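Local coordinates for protein transmembrane protease (Mus musculus, PDB 2E7V) that is probably a membrane-tethered serine protease, represented here by its extracellular SEA domain, a small alpha/beta module found in many membrane-attached proteins, at residues R46-K51 with Q93-R98; E53-H58 with V74-S79. All blocks are in the same frame, centred on the assembly; numbering follows the deposited sequence.

Contact 1: residues R46-K51 with Q93-R98; sequences RGSSLK and QSVLRR
Arg98 reaches across from segment 93-98 to the backbone of Gly47, the first residue to leave helical geometry after helix 28-46. From CB, CG lies anti to the carbonyl carbon (chi1 -49°); CD follows in an extended step, and the bend comes at chi3, about the CG-CD bond, where NE turns off. At the tip the guanidinium takes Gly47 O end-on, in its own plane: NH1 lies 3.0 Å from Gly47 O and NH2 3.2 Å from the same oxygen, both from one face of the carbonyl. NH2 also forms a salt bridge with Glu44.

Beside this grip, Ser48 CB rests on Val95 CG2 at 3.6 Å, and Leu50 CD1 reaches the same methyl at 4.2 Å. Ser48 OG accepts from Leu50 N at 3.1 Å in an ST turn and bonds to Phe45 O. The hydroxyl of the buried Ser48 is bonded to its own turn and to the last part of helix 28-46, and the contact divides into a polar grip by the exposed Arg98 and a small apolar patch beside it. With Glu44 close by, the arginine charge is probably balanced while it holds a carbonyl just past the helix end.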
loop_
_atom_site.group_PDB
_atom_site.type_symbol
_atom_site.label_atom_id
_atom_site.label_comp_id
_atom_site.label_asym_id
_atom_site.label_seq_id
_atom_site.Cartn_x
_atom_site.Cartn_y
_atom_site.Cartn_z
ATOM N N ARG A 46 -3.706 9.197 -7.551
ATOM C CA ARG A 46 -4.490 10.360 -7.957
ATOM C C ARG A 46 -3.530 11.506 -8.251
ATOM O O ARG A 46 -3.810 12.370 -9.083
ATOM C CB ARG A 46 -5.468 10.772 -6.844
ATOM C CG ARG A 46 -6.686 9.866 -6.698
ATOM C CD ARG A 46 -7.496 9.790 -7.984
ATOM N NE ARG A 46 -8.567 8.800 -7.895
ATOM C CZ ARG A 46 -9.026 8.097 -8.929
ATOM N NH1 ARG A 46 -8.503 8.274 -10.137
ATOM N NH2 ARG A 46 -9.999 7.210 -8.754
ATOM N N GLY A 47 -2.393 11.505 -7.561
ATOM C CA GLY A 47 -1.391 12.537 -7.772
ATOM C C GLY A 47 -0.207 12.014 -8.564
ATOM O O GLY A 47 0.938 12.318 -8.241
ATOM N N SER A 48 -0.472 11.231 -9.608
ATOM C CA SER A 48 0.597 10.663 -10.429
ATOM C C SER A 48 0.243 10.691 -11.921
ATOM O O SER A 48 -0.829 11.153 -12.301
ATOM C CB SER A 48 0.858 9.214 -10.006
ATOM O OG SER A 48 -0.163 8.368 -10.505
ATOM N N SER A 49 1.145 10.170 -12.757
ATOM C CA SER A 49 0.936 10.127 -14.208
ATOM C C SER A 49 -0.078 9.058 -14.579
ATOM O O SER A 49 -0.459 8.915 -15.749
ATOM C CB SER A 49 2.258 9.843 -14.917
ATOM O OG SER A 49 3.230 10.792 -14.523
ATOM N N LEU A 50 -0.509 8.311 -13.567
ATOM C CA LEU A 50 -1.490 7.241 -13.732
ATOM C C LEU A 50 -2.852 7.652 -13.190
ATOM O O LEU A 50 -3.722 6.809 -12.992
ATOM C CB LEU A 50 -1.015 5.989 -12.984
ATOM C CG LEU A 50 -0.063 5.032 -13.703
ATOM C CD1 LEU A 50 0.575 4.089 -12.705
ATOM C CD2 LEU A 50 -0.837 4.245 -14.757
ATOM N N LYS A 51 -3.042 8.945 -12.955
ATOM C CA LYS A 51 -4.304 9.438 -12.405
ATOM C C LYS A 51 -5.542 9.089 -13.227
ATOM O O LYS A 51 -6.605 8.846 -12.659
ATOM C CB LYS A 51 -4.240 10.957 -12.199
ATOM C CG LYS A 51 -4.069 11.761 -13.472
ATOM C CD LYS A 51 -4.190 13.261 -13.208
ATOM C CE LYS A 51 -2.847 13.982 -13.273
ATOM N NZ LYS A 51 -1.963 13.646 -12.137
ATOM N N GLN A 93 5.374 0.999 -10.652
ATOM C CA GLN A 93 6.538 0.956 -9.775
ATOM C C GLN A 93 7.089 2.345 -9.449
ATOM O O GLN A 93 7.563 2.596 -8.329
ATOM C CB GLN A 93 7.622 0.094 -10.413
ATOM C CG GLN A 93 7.307 -1.396 -10.400
ATOM C CD GLN A 93 8.284 -2.198 -11.243
ATOM O OE1 GLN A 93 8.598 -1.817 -12.373
ATOM N NE2 GLN A 93 8.756 -3.321 -10.707
ATOM N N SER A 94 7.006 3.257 -10.410
ATOM C CA SER A 94 7.514 4.599 -10.178
ATOM C C SER A 94 6.654 5.356 -9.178
ATOM O O SER A 94 7.129 6.293 -8.535
ATOM C CB SER A 94 7.633 5.367 -11.501
ATOM O OG SER A 94 8.778 4.928 -12.225
ATOM N N VAL A 95 5.397 4.944 -9.026
ATOM C CA VAL A 95 4.521 5.589 -8.054
ATOM C C VAL A 95 4.729 4.956 -6.682
ATOM O O VAL A 95 4.870 5.661 -5.675
ATOM C CB VAL A 95 3.030 5.475 -8.460
ATOM C CG1 VAL A 95 2.150 6.140 -7.410
ATOM C CG2 VAL A 95 2.811 6.141 -9.816
ATOM N N LEU A 96 4.778 3.626 -6.638
ATOM C CA LEU A 96 4.958 2.922 -5.368
ATOM C C LEU A 96 6.273 3.304 -4.688
ATOM O O LEU A 96 6.373 3.333 -3.460
ATOM C CB LEU A 96 4.892 1.400 -5.585
ATOM C CG LEU A 96 3.575 0.878 -6.172
ATOM C CD1 LEU A 96 3.643 -0.628 -6.272
ATOM C CD2 LEU A 96 2.376 1.296 -5.322
ATOM N N ARG A 97 7.272 3.619 -5.502
ATOM C CA ARG A 97 8.571 4.015 -4.997
ATOM C C ARG A 97 8.441 5.241 -4.094
ATOM O O ARG A 97 9.259 5.447 -3.200
ATOM C CB ARG A 97 9.506 4.317 -6.173
ATOM C CG ARG A 97 10.928 4.663 -5.788
ATOM C CD ARG A 97 11.931 4.212 -6.860
ATOM N NE ARG A 97 11.710 4.802 -8.186
ATOM C CZ ARG A 97 10.771 4.411 -9.048
ATOM N NH1 ARG A 97 9.945 3.420 -8.737
ATOM N NH2 ARG A 97 10.663 5.004 -10.231
ATOM N N ARG A 98 7.410 6.052 -4.323
ATOM C CA ARG A 98 7.207 7.248 -3.505
ATOM C C ARG A 98 6.780 6.883 -2.077
ATOM O O ARG A 98 6.975 7.663 -1.136
ATOM C CB ARG A 98 6.152 8.157 -4.150
ATOM C CG ARG A 98 6.394 8.410 -5.624
ATOM C CD ARG A 98 5.605 9.595 -6.181
ATOM N NE ARG A 98 4.192 9.580 -5.821
ATOM C CZ ARG A 98 3.257 10.294 -6.444
ATOM N NH1 ARG A 98 3.585 11.073 -7.466
ATOM N NH2 ARG A 98 1.997 10.248 -6.031
#

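Contact 2: residues E53-H58 with V74-S79; sequences EFIRTH and VMKFRS
Strands 54-58 and 74-78 run antiparallel as part of a beta hairpin in the SEA-domain sheet, their axes 4.5 Å apart at closest and their directions 163° apart. A classic beta bulge interrupts the ladder: two residues, Ile55 and Arg56, stand opposite the single Lys76, with Ile55 N donating to Lys76 O and Lys76 N to Arg56 O. Beyond it, Thr57 pairs with Met75 and His58 with Val74. Val74 O accepts twice, from His58 N and from Thr57 OG1 at 2.8 Å, the hydroxyl approaching from above the carbonyl plane.

On the face toward the helices, Phe54 turns its edge to the face of Phe77 in an offset edge-to-face pair, planes at 70°, with Phe54 CD2 3.6 Å from Phe77 CE2. Phe45 of helix 28-46 meets both rings.

On the other face, Ile55 CG1 lies over one face of the Arg78 guanidinium, toward its rim, and Ile55 CD1 comes within 3.3 Å of Arg78 NH1. The two side chains cross at about a right angle; the bend at chi3 (88°) sets NE off the line of the chain. An alanine in place of Arg78 would probably strip Ile55 CG1 of the guanidinium lying over it and open a gap on that side, with CD1 left to the Lys76 chain and the remaining CB. Arg56 and Lys76 lie side by side, pointing the same way despite their like charges. Two waters bridge them, one of them accepting from Arg56 NH2 at 2.8 Å and only weakly from Lys76 NZ at 3.4 Å.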
loop_
_atom_site.group_PDB
_atom_site.type_symbol
_atom_site.label_atom_id
_atom_site.label_comp_id
_atom_site.label_asym_id
_atom_site.label_seq_id
_atom_site.Cartn_x
_atom_site.Cartn_y
_atom_site.Cartn_z
ATOM N N GLU A 53 -5.761 6.442 -15.291
ATOM C CA GLU A 53 -5.877 4.992 -15.444
ATOM C C GLU A 53 -6.242 4.240 -14.164
ATOM O O GLU A 53 -6.881 3.197 -14.229
ATOM C CB GLU A 53 -4.570 4.403 -15.995
ATOM C CG GLU A 53 -4.149 4.889 -17.388
ATOM C CD GLU A 53 -3.247 6.107 -17.342
ATOM O OE1 GLU A 53 -2.755 6.517 -18.408
ATOM O OE2 GLU A 53 -3.025 6.658 -16.244
ATOM N N PHE A 54 -5.810 4.739 -13.009
ATOM C CA PHE A 54 -6.112 4.081 -11.736
ATOM C C PHE A 54 -7.615 4.102 -11.439
ATOM O O PHE A 54 -8.242 5.156 -11.483
ATOM C CB PHE A 54 -5.331 4.762 -10.599
ATOM C CG PHE A 54 -5.667 4.247 -9.216
ATOM C CD1 PHE A 54 -6.630 4.886 -8.434
ATOM C CD2 PHE A 54 -5.026 3.124 -8.698
ATOM C CE1 PHE A 54 -6.952 4.415 -7.154
ATOM C CE2 PHE A 54 -5.343 2.646 -7.417
ATOM C CZ PHE A 54 -6.310 3.295 -6.648
ATOM N N ILE A 55 -8.193 2.937 -11.157
ATOM C CA ILE A 55 -9.619 2.860 -10.856
ATOM C C ILE A 55 -9.864 2.795 -9.361
ATOM O O ILE A 55 -10.551 3.653 -8.811
ATOM C CB ILE A 55 -10.291 1.639 -11.529
ATOM C CG1 ILE A 55 -10.206 1.786 -13.050
ATOM C CG2 ILE A 55 -11.777 1.562 -11.110
ATOM C CD1 ILE A 55 -10.817 0.639 -13.809
ATOM N N ARG A 56 -9.306 1.781 -8.701
ATOM C CA ARG A 56 -9.467 1.648 -7.258
ATOM C C ARG A 56 -8.566 0.555 -6.690
ATOM O O ARG A 56 -8.029 -0.289 -7.421
ATOM C CB ARG A 56 -10.923 1.337 -6.905
ATOM C CG ARG A 56 -11.403 0.021 -7.472
ATOM C CD ARG A 56 -12.842 -0.289 -7.103
ATOM N NE ARG A 56 -13.411 -1.157 -8.123
ATOM C CZ ARG A 56 -14.001 -0.717 -9.228
ATOM N NH1 ARG A 56 -14.114 0.583 -9.444
ATOM N NH2 ARG A 56 -14.454 -1.578 -10.128
ATOM N N THR A 57 -8.413 0.575 -5.373
ATOM C CA THR A 57 -7.576 -0.397 -4.689
ATOM C C THR A 57 -8.261 -0.951 -3.447
ATOM O O THR A 57 -9.223 -0.375 -2.926
ATOM C CB THR A 57 -6.244 0.240 -4.269
ATOM O OG1 THR A 57 -5.355 -0.768 -3.774
ATOM C CG2 THR A 57 -6.473 1.283 -3.179
ATOM N N HIS A 58 -7.762 -2.083 -2.974
ATOM C CA HIS A 58 -8.327 -2.678 -1.782
ATOM C C HIS A 58 -7.415 -3.718 -1.177
ATOM O O HIS A 58 -6.754 -4.494 -1.883
ATOM C CB HIS A 58 -9.708 -3.278 -2.078
ATOM C CG HIS A 58 -9.676 -4.572 -2.831
ATOM N ND1 HIS A 58 -9.930 -5.785 -2.229
ATOM C CD2 HIS A 58 -9.473 -4.838 -4.144
ATOM C CE1 HIS A 58 -9.890 -6.743 -3.139
ATOM N NE2 HIS A 58 -9.615 -6.197 -4.309
ATOM N N VAL A 74 -4.677 -5.260 -3.816
ATOM C CA VAL A 74 -4.994 -5.397 -5.237
ATOM C C VAL A 74 -5.221 -3.986 -5.783
ATOM O O VAL A 74 -5.852 -3.163 -5.123
ATOM C CB VAL A 74 -6.287 -6.229 -5.480
ATOM C CG1 VAL A 74 -6.755 -6.051 -6.921
ATOM C CG2 VAL A 74 -6.025 -7.714 -5.224
ATOM N N MET A 75 -4.688 -3.711 -6.969
ATOM C CA MET A 75 -4.855 -2.410 -7.605
ATOM C C MET A 75 -5.398 -2.629 -9.015
ATOM O O MET A 75 -4.850 -3.445 -9.779
ATOM C CB MET A 75 -3.516 -1.650 -7.667
ATOM C CG MET A 75 -2.937 -1.236 -6.299
ATOM S SD MET A 75 -1.124 -0.927 -6.360
ATOM C CE MET A 75 -0.571 -2.622 -6.381
ATOM N N LYS A 76 -6.476 -1.913 -9.351
ATOM C CA LYS A 76 -7.109 -2.010 -10.673
ATOM C C LYS A 76 -6.887 -0.769 -11.534
ATOM O O LYS A 76 -7.101 0.365 -11.069
ATOM C CB LYS A 76 -8.622 -2.225 -10.543
ATOM C CG LYS A 76 -9.336 -2.312 -11.896
ATOM C CD LYS A 76 -10.807 -2.660 -11.775
ATOM C CE LYS A 76 -11.397 -2.951 -13.155
ATOM N NZ LYS A 76 -12.814 -3.376 -13.090
ATOM N N PHE A 77 -6.483 -0.991 -12.787
ATOM C CA PHE A 77 -6.236 0.088 -13.747
ATOM C C PHE A 77 -6.951 -0.142 -15.077
ATOM O O PHE A 77 -7.215 -1.281 -15.471
ATOM C CB PHE A 77 -4.734 0.240 -14.050
ATOM C CG PHE A 77 -3.894 0.510 -12.844
ATOM C CD1 PHE A 77 -3.489 -0.536 -12.014
ATOM C CD2 PHE A 77 -3.550 1.820 -12.500
ATOM C CE1 PHE A 77 -2.756 -0.284 -10.854
ATOM C CE2 PHE A 77 -2.816 2.084 -11.340
ATOM C CZ PHE A 77 -2.420 1.026 -10.515
ATOM N N ARG A 78 -7.250 0.956 -15.764
ATOM C CA ARG A 78 -7.894 0.915 -17.069
ATOM C C ARG A 78 -6.807 1.395 -18.036
ATOM O O ARG A 78 -6.020 2.276 -17.690
ATOM C CB ARG A 78 -9.074 1.894 -17.124
ATOM C CG ARG A 78 -8.644 3.365 -17.184
ATOM C CD ARG A 78 -9.780 4.333 -17.548
ATOM N NE ARG A 78 -10.539 4.816 -16.394
ATOM C CZ ARG A 78 -11.447 4.104 -15.735
ATOM N NH1 ARG A 78 -11.722 2.861 -16.112
ATOM N NH2 ARG A 78 -12.080 4.636 -14.698
ATOM N N SER A 79 -6.742 0.816 -19.230
ATOM C CA SER A 79 -5.741 1.251 -20.204
ATOM C C SER A 79 -5.756 0.368 -21.443
ATOM O O SER A 79 -6.790 0.220 -22.092
ATOM C CB SER A 79 -4.346 1.249 -19.574
ATOM O OG SER A 79 -3.473 2.133 -20.261
HETATM O O HOH W 1 -14.632 -0.478 -12.738
HETATM O O HOH W 2 -13.687 -4.748 -10.569
#

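Overall arrangement
Contact 1 and contact 2 lie about 12 Å apart, centre to centre, within the one SEA domain. In chain order, helix 28-46 ends in the 46-51 loop, strands 54-65 and 68-78 follow as the hairpin of contact 2, and helix 85-96 brings the chain back to that loop; the hairpin pairing falls between the two halves of contact 1. They touch directly, Leu50 CD1 packing on Phe77 CE2 and Leu96 CD2 on Met75 SD. Phe45, on helix 28-46, touches Leu50 and Val95 as well as Phe54 and Phe77. Contact 1 joins the loop after helix 28-46 to segment 93-98 on helix 85-96, while contact 2 builds the edge of the sheet against which both helices pack.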